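Local atomic coordinates of SusD superfamily protein (PDB entry 3HDX), a protein that probably binds polysaccharide at the outer membrane of a gut Bacteroides, as a SusD homolog of carbohydrate metabolism. Residues A[463-466]-A[472-475]. Residues are numbered along the deposited sequence; the frame is centred on the assembly and turned at random.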
loop_
_atom_site.group_PDB
_atom_site.type_symbol
_atom_site.label_atom_id
_atom_site.label_comp_id
_atom_site.label_asym_id
_atom_site.label_seq_id
_atom_site.Cartn_x
_atom_site.Cartn_y
_atom_site.Cartn_z
ATOM N N ASP A 463 8.128 21.091 -12.796
ATOM C CA ASP A 463 6.888 21.881 -12.988
ATOM C C ASP A 463 6.386 22.452 -11.652
ATOM O O ASP A 463 5.987 23.623 -11.583
ATOM C CB ASP A 463 5.763 21.053 -13.636
ATOM C CG ASP A 463 6.087 20.620 -15.087
ATOM O OD1 ASP A 463 6.957 21.252 -15.735
ATOM O OD2 ASP A 463 5.452 19.640 -15.562
ATOM N N ILE A 464 6.476 21.648 -10.600
ATOM C CA ILE A 464 6.067 22.071 -9.245
ATOM C C ILE A 464 6.978 23.205 -8.743
ATOM O O ILE A 464 6.489 24.223 -8.204
ATOM C CB ILE A 464 6.059 20.845 -8.242
ATOM C CG1 ILE A 464 4.986 19.783 -8.596
ATOM C CG2 ILE A 464 5.890 21.321 -6.808
ATOM C CD1 ILE A 464 3.564 20.193 -8.439
ATOM N N ILE A 465 8.284 23.057 -8.923
ATOM C CA ILE A 465 9.267 24.038 -8.443
ATOM C C ILE A 465 9.140 25.361 -9.194
ATOM O O ILE A 465 9.233 26.429 -8.587
ATOM C CB ILE A 465 10.691 23.492 -8.550
ATOM C CG1 ILE A 465 10.859 22.354 -7.511
ATOM C CG2 ILE A 465 11.766 24.575 -8.297
ATOM C CD1 ILE A 465 12.053 21.576 -7.706
ATOM N N THR A 466 8.938 25.275 -10.503
ATOM C CA THR A 466 8.726 26.499 -11.312
ATOM C C THR A 466 7.517 27.327 -10.839
ATOM O O THR A 466 7.628 28.563 -10.677
ATOM C CB THR A 466 8.667 26.148 -12.815
ATOM O OG1 THR A 466 9.960 25.650 -13.186
ATOM C CG2 THR A 466 8.311 27.395 -13.686
ATOM N N GLU A 472 11.842 23.455 -2.704
ATOM C CA GLU A 472 13.239 23.136 -3.034
ATOM C C GLU A 472 13.363 21.688 -3.501
ATOM O O GLU A 472 12.712 20.786 -2.981
ATOM C CB GLU A 472 14.136 23.343 -1.794
ATOM C CG GLU A 472 15.660 23.218 -2.033
ATOM C CD GLU A 472 16.483 23.208 -0.742
ATOM O OE1 GLU A 472 15.905 23.045 0.367
ATOM O OE2 GLU A 472 17.717 23.344 -0.849
ATOM N N GLN A 473 14.226 21.461 -4.476
ATOM C CA GLN A 473 14.461 20.121 -4.948
ATOM C C GLN A 473 15.203 19.326 -3.877
ATOM O O GLN A 473 15.935 19.882 -3.043
ATOM C CB GLN A 473 15.316 20.181 -6.227
ATOM C CG GLN A 473 15.631 18.849 -6.897
ATOM C CD GLN A 473 14.388 18.083 -7.236
ATOM O OE1 GLN A 473 13.886 17.288 -6.404
ATOM N NE2 GLN A 473 13.803 18.400 -8.395
ATOM N N ASN A 474 15.003 18.010 -3.918
ATOM C CA ASN A 474 15.791 17.073 -3.103
ATOM C C ASN A 474 17.247 17.201 -3.548
ATOM O O ASN A 474 17.546 17.021 -4.732
ATOM C CB ASN A 474 15.313 15.647 -3.371
ATOM C CG ASN A 474 16.063 14.530 -2.537
ATOM O OD1 ASN A 474 17.274 14.543 -2.234
ATOM N ND2 ASN A 474 15.296 13.514 -2.223
ATOM N N GLU A 475 18.132 17.436 -2.582
ATOM C CA GLU A 475 19.585 17.653 -2.810
ATOM C C GLU A 475 20.213 16.548 -3.672
ATOM O O GLU A 475 20.989 16.820 -4.575
ATOM C CB GLU A 475 20.329 17.711 -1.458
ATOM C CG GLU A 475 21.729 18.307 -1.525
ATOM C CD GLU A 475 21.733 19.784 -1.950
ATOM O OE1 GLU A 475 20.791 20.539 -1.598
ATOM O OE2 GLU A 475 22.672 20.193 -2.655
#
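I465 places CG1 anti to its carbonyl carbon (chi1 -69°), and the extended second torsion carries CD1 out from the helix to Q473. Q473 starts out extended and then bends at chi2 (56°), which turns its amide back alongside its own backbone. The two side chains cross at about a right angle. The end of I465 fits into the bend of the glutamine: CD1 of I465 lies 3.7 Å from NE2 of Q473 and 3.8 Å from CB of Q473. This is van der Waals contact of a methyl with an amide nitrogen and the aliphatic base of the same side chain. E472 adds only its backbone, with its C atom 4.4 Å from I465 CD1. The E472 side chain sets out away from the helix, and its OE2 forms a salt bridge with K478.

The Q473 amide is held at both ends. OE1 of Q473 accepts a bent bond from N of N474 (2.8 Å, N-H...O 142°) and another from the backbone N of V460, on which I465 also packs. NE2 donates to OE2 of E462, in the first turn of helix 462-467. Together the three bonds should restrict rotation of the amide.

The contact is partly buried, and its centre lies about 26 Å from the centre of the chain. It is local packing of a short helix against the loop that follows it, where the C-terminal tail of this SusD-family protein folds back on helix 462-467.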